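Restriction endonuclease PacI (Pseudomonas alcaligenes, PDB 3M7K) is a rare-cutting HNH restriction endonuclease that cleaves DNA at an eight-base-pair target, using a beta-beta-alpha-metal active site. Local coordinates at residues Q87-D92 with A105-F110. Residues are numbered along the deposited sequence; the frame is centred on the assembly and turned at random.
Sequences QCLGVD and ARLACF. With MG (magnesium ion), chain F; ZN (zinc ion), chain D; nucleotides of chain C.
Arg106 O takes the N-H of Asp92 at 2.7 Å, nearly along the C=O axis, and Val91 CA adds a weaker C-H contact to the same Arg106 O at 3.5 Å. Arg106 N returns a bond to Asp92 O, and Gly90 and Ala108 form the second hydrogen-bonded pair of this antiparallel hairpin. There Ala108 N reaches Gly90 O in an almost straight bond of 2.8 Å, though from above the carbonyl plane. Glycine suits position 90 because DNA presses on it: OP2 of DA2 in chain C lies 3.3 Å from Gly90 CA, and a CB would collide with it. CG of Asp92 stands anti to its backbone N (chi1 171°), carrying the carboxylate out on the face shared with Ala108 and Arg106, where OD1 binds the magnesium ion at 2.4 Å and also accepts a hydrogen bond from Lys116. Asn113, a phosphate and two waters complete the observed shell, while Tyr65 hydrogen-bonds OD2. Arg106, alongside Asp92, turns its guanidinium instead to a salt bridge with Asp126. Ala108 CB packs against Asp92 CB, a place where a methyl suffices. Leu89 CD2 packs on Cys109 CB at 3.8 Å; Cys109 also N-caps helix 110-116. On the first turn of that helix, the Phe110 ring sets one face under C5' of DA2, which sits 3.7 Å above the ring centre. An alanine here would probably leave that sugar carbon without its flat apolar support and open a gap beside Phe73 and Ile86. Gln87 N grips OP1 of DA3 at 2.7 Å. This is the beta-beta-alpha-metal core: zinc pins the strand-to-helix junction at Cys109, together with Cys112 of the helix, to Cys63 and Cys66, and the strand bonds probably help hold Asp92 beside the DNA phosphate that shares its magnesium, consistent with metal-assisted phosphodiester cleavage.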
ATOM      1  N   GLN A  87      16.168   4.469   6.996  1.00 34.20           N
ATOM      2  CA  GLN A  87      17.547   4.171   6.619  1.00 35.23           C
ATOM      3  C   GLN A  87      17.879   2.699   6.795  1.00 34.93           C
ATOM      4  O   GLN A  87      19.017   2.270   6.569  1.00 35.09           O
ATOM      5  CB  GLN A  87      18.499   5.029   7.441  1.00 35.61           C
ATOM      6  CG  GLN A  87      18.308   6.522   7.223  1.00 37.91           C
ATOM      7  CD  GLN A  87      18.873   7.349   8.369  1.00 41.05           C
ATOM      8  OE1 GLN A  87      20.068   7.280   8.661  1.00 41.98           O
ATOM      9  NE2 GLN A  87      18.008   8.132   9.030  1.00 41.36           N
ATOM     10  N   CYS A  88      16.880   1.924   7.200  1.00 33.92           N
ATOM     11  CA  CYS A  88      17.054   0.495   7.309  1.00 34.26           C
ATOM     12  C   CYS A  88      15.811  -0.282   6.870  1.00 32.71           C
ATOM     13  O   CYS A  88      14.702   0.280   6.748  1.00 31.70           O
ATOM     14  CB  CYS A  88      17.456   0.106   8.735  1.00 34.82           C
ATOM     15  SG  CYS A  88      16.151   0.323   9.927  1.00 40.71           S
ATOM     16  N   LEU A  89      16.024  -1.562   6.608  1.00 31.37           N
ATOM     17  CA  LEU A  89      14.950  -2.464   6.204  1.00 30.87           C
ATOM     18  C   LEU A  89      14.309  -3.086   7.418  1.00 30.15           C
ATOM     19  O   LEU A  89      14.975  -3.307   8.432  1.00 29.60           O
ATOM     20  CB  LEU A  89      15.484  -3.550   5.277  1.00 30.98           C
ATOM     21  CG  LEU A  89      16.167  -3.012   4.018  1.00 32.46           C
ATOM     22  CD1 LEU A  89      16.548  -4.164   3.150  1.00 35.33           C
ATOM     23  CD2 LEU A  89      15.278  -2.037   3.230  1.00 33.11           C
ATOM     24  N   GLY A  90      13.010  -3.365   7.313  1.00 29.60           N
ATOM     25  CA  GLY A  90      12.264  -3.880   8.454  1.00 29.28           C
ATOM     26  C   GLY A  90      11.910  -5.338   8.313  1.00 29.38           C
ATOM     27  O   GLY A  90      12.465  -6.057   7.469  1.00 29.32           O
ATOM     28  N   VAL A  91      10.971  -5.777   9.130  1.00 28.64           N
ATOM     29  CA  VAL A  91      10.653  -7.201   9.236  1.00 30.10           C
ATOM     30  C   VAL A  91       9.176  -7.474   8.922  1.00 29.80           C
ATOM     31  O   VAL A  91       8.296  -6.900   9.561  1.00 29.87           O
ATOM     32  CB  VAL A  91      10.972  -7.729  10.664  1.00 30.03           C
ATOM     33  CG1 VAL A  91      10.698  -9.223  10.753  1.00 30.18           C
ATOM     34  CG2 VAL A  91      12.428  -7.432  11.053  1.00 32.76           C
ATOM     35  N   ASP A  92       8.922  -8.328   7.929  1.00 29.67           N
ATOM     36  CA  ASP A  92       7.574  -8.767   7.581  1.00 30.75           C
ATOM     37  C   ASP A  92       7.266 -10.083   8.304  1.00 31.71           C
ATOM     38  O   ASP A  92       8.055 -11.031   8.247  1.00 32.33           O
ATOM     39  CB  ASP A  92       7.458  -9.027   6.079  1.00 30.25           C
ATOM     40  CG  ASP A  92       6.149  -9.686   5.698  1.00 30.10           C
ATOM     41  OD1 ASP A  92       5.106  -9.191   6.168  1.00 28.08           O
ATOM     42  OD2 ASP A  92       6.153 -10.690   4.920  1.00 29.99           O
ATOM     43  N   ALA A 105       9.581 -14.719   9.909  1.00 40.95           N
ATOM     44  CA  ALA A 105      10.177 -13.424   9.574  1.00 39.54           C
ATOM     45  C   ALA A 105      10.773 -13.435   8.183  1.00 39.51           C
ATOM     46  O   ALA A 105      11.418 -14.407   7.763  1.00 38.71           O
ATOM     47  CB  ALA A 105      11.228 -13.046  10.577  1.00 39.05           C
ATOM     48  N   ARG A 106      10.575 -12.316   7.501  1.00 37.71           N
ATOM     49  CA  ARG A 106      11.131 -12.063   6.202  1.00 37.76           C
ATOM     50  C   ARG A 106      11.605 -10.615   6.252  1.00 36.45           C
ATOM     51  O   ARG A 106      10.893  -9.755   6.785  1.00 36.47           O
ATOM     52  CB  ARG A 106       9.972 -12.203   5.219  1.00 38.44           C
ATOM     53  CG  ARG A 106      10.368 -12.268   3.822  1.00 41.08           C
ATOM     54  CD  ARG A 106       9.501 -13.273   3.092  1.00 41.70           C
ATOM     55  NE  ARG A 106       9.876 -13.156   1.713  1.00 41.71           N
ATOM     56  CZ  ARG A 106       9.344 -13.822   0.705  1.00 41.42           C
ATOM     57  NH1 ARG A 106       8.378 -14.710   0.908  1.00 41.58           N
ATOM     58  NH2 ARG A 106       9.794 -13.571  -0.511  1.00 41.38           N
ATOM     59  N   LEU A 107      12.784 -10.314   5.712  1.00 35.34           N
ATOM     60  CA  LEU A 107      13.214  -8.918   5.634  1.00 34.37           C
ATOM     61  C   LEU A 107      12.390  -8.238   4.562  1.00 32.94           C
ATOM     62  O   LEU A 107      12.171  -8.811   3.487  1.00 33.07           O
ATOM     63  CB  LEU A 107      14.690  -8.831   5.271  1.00 35.30           C
ATOM     64  CG  LEU A 107      15.583  -7.686   5.707  1.00 37.68           C
ATOM     65  CD1 LEU A 107      15.625  -7.465   7.236  1.00 38.74           C
ATOM     66  CD2 LEU A 107      16.980  -7.981   5.148  1.00 39.45           C
ATOM     67  N   ALA A 108      11.908  -7.038   4.859  1.00 30.00           N
ATOM     68  CA  ALA A 108      11.115  -6.279   3.894  1.00 29.12           C
ATOM     69  C   ALA A 108      11.335  -4.766   4.032  1.00 27.83           C
ATOM     70  O   ALA A 108      11.404  -4.241   5.146  1.00 27.85           O
ATOM     71  CB  ALA A 108       9.614  -6.613   4.040  1.00 27.80           C
ATOM     72  N   CYS A 109      11.406  -4.065   2.902  1.00 27.08           N
ATOM     73  CA  CYS A 109      11.473  -2.614   2.938  1.00 25.96           C
ATOM     74  C   CYS A 109      10.091  -2.105   3.330  1.00 25.29           C
ATOM     75  O   CYS A 109       9.077  -2.828   3.190  1.00 25.07           O
ATOM     76  CB  CYS A 109      11.908  -2.025   1.570  1.00 26.35           C
ATOM     77  SG  CYS A 109      10.641  -2.048   0.214  1.00 27.98           S
ATOM     78  N   PHE A 110      10.029  -0.894   3.851  1.00 24.46           N
ATOM     79  CA  PHE A 110       8.753  -0.364   4.359  1.00 23.93           C
ATOM     80  C   PHE A 110       7.704  -0.185   3.260  1.00 23.87           C
ATOM     81  O   PHE A 110       6.486  -0.236   3.532  1.00 23.80           O
ATOM     82  CB  PHE A 110       8.996   0.957   5.093  1.00 24.24           C
ATOM     83  CG  PHE A 110       7.878   1.365   6.038  1.00 25.26           C
ATOM     84  CD1 PHE A 110       7.182   0.414   6.788  1.00 23.63           C
ATOM     85  CD2 PHE A 110       7.550   2.719   6.196  1.00 25.67           C
ATOM     86  CE1 PHE A 110       6.162   0.783   7.651  1.00 24.86           C
ATOM     87  CE2 PHE A 110       6.549   3.121   7.102  1.00 25.39           C
ATOM     88  CZ  PHE A 110       5.849   2.149   7.836  1.00 24.73           C
TER
HETATM   89 MG    MG F 145       4.197  -7.310   7.295  1.00 23.17          MG
HETATM   90 ZN    ZN D 143      10.649  -4.018  -1.040  1.00 23.82          ZN
ATOM     91  P    DA C   2       9.839  -0.946   9.460  1.00 21.36           P
ATOM     92  OP1  DA C   2      10.270  -0.945   8.046  1.00 21.57           O
ATOM     93  OP2  DA C   2      10.488  -1.874  10.415  1.00 20.99           O
ATOM     94  O5'  DA C   2       9.904   0.516  10.090  1.00 21.66           O
ATOM     95  C5'  DA C   2       9.938   1.671   9.218  1.00 22.68           C
ATOM     96  C4'  DA C   2      10.579   2.861   9.920  1.00 24.09           C
ATOM     97  O4'  DA C   2       9.733   3.295  11.014  1.00 25.38           O
ATOM     98  C3'  DA C   2      11.938   2.621  10.567  1.00 25.72           C
ATOM     99  O3'  DA C   2      12.747   3.823  10.443  1.00 26.84           O
ATOM    100  C2'  DA C   2      11.626   2.290  12.029  1.00 25.67           C
ATOM    101  C1'  DA C   2      10.356   3.113  12.278  1.00 27.24           C
ATOM    102  N9   DA C   2       9.329   2.489  13.118  1.00 27.46           N
ATOM    103  C8   DA C   2       9.232   1.198  13.570  1.00 28.43           C
ATOM    104  N7   DA C   2       8.166   0.954  14.309  1.00 28.05           N
ATOM    105  C5   DA C   2       7.508   2.175  14.329  1.00 28.33           C
ATOM    106  C6   DA C   2       6.298   2.596  14.922  1.00 29.27           C
ATOM    107  N6   DA C   2       5.522   1.771  15.633  1.00 26.88           N
ATOM    108  N1   DA C   2       5.919   3.896  14.749  1.00 29.90           N
ATOM    109  C2   DA C   2       6.710   4.709  14.035  1.00 29.76           C
ATOM    110  N3   DA C   2       7.877   4.420  13.423  1.00 30.19           N
ATOM    111  C4   DA C   2       8.210   3.127  13.609  1.00 29.13           C
ATOM    112  P    DA C   3      14.339   3.710  10.641  1.00 29.33           P
ATOM    113  OP1  DA C   3      14.988   3.712   9.306  1.00 28.64           O
ATOM    114  OP2  DA C   3      14.647   2.615  11.599  1.00 28.71           O
ATOM    115  O5'  DA C   3      14.628   5.064  11.399  1.00 30.29           O
ATOM    116  C5'  DA C   3      14.915   6.260  10.704  1.00 34.19           C
ATOM    117  C4'  DA C   3      14.978   7.433  11.684  1.00 37.06           C
ATOM    118  O4'  DA C   3      13.834   7.365  12.573  1.00 36.98           O
ATOM    119  C3'  DA C   3      16.173   7.481  12.634  1.00 39.96           C
ATOM    120  O3'  DA C   3      16.377   8.826  13.048  1.00 44.99           O
ATOM    121  C2'  DA C   3      15.701   6.652  13.826  1.00 39.05           C
ATOM    122  C1'  DA C   3      14.239   7.094  13.908  1.00 37.62           C
ATOM    123  N9   DA C   3      13.329   6.089  14.462  1.00 36.16           N
ATOM    124  C8   DA C   3      13.410   4.728  14.355  1.00 35.54           C
ATOM    125  N7   DA C   3      12.425   4.094  14.951  1.00 35.41           N
ATOM    126  C5   DA C   3      11.651   5.121  15.496  1.00 36.22           C
ATOM    127  C6   DA C   3      10.449   5.142  16.253  1.00 35.60           C
ATOM    128  N6   DA C   3       9.784   4.050  16.637  1.00 34.65           N
ATOM    129  N1   DA C   3       9.941   6.344  16.603  1.00 35.44           N
ATOM    130  C2   DA C   3      10.583   7.462  16.240  1.00 35.25           C
ATOM    131  N3   DA C   3      11.705   7.570  15.531  1.00 36.76           N
ATOM    132  C4   DA C   3      12.193   6.352  15.191  1.00 36.31           C
TER
HETATM  133  O   HOH W   1       2.878  -8.975   8.206  1.00 28.46           O
HETATM  134  O   HOH W   2       2.677  -6.779   5.559  1.00 24.27           O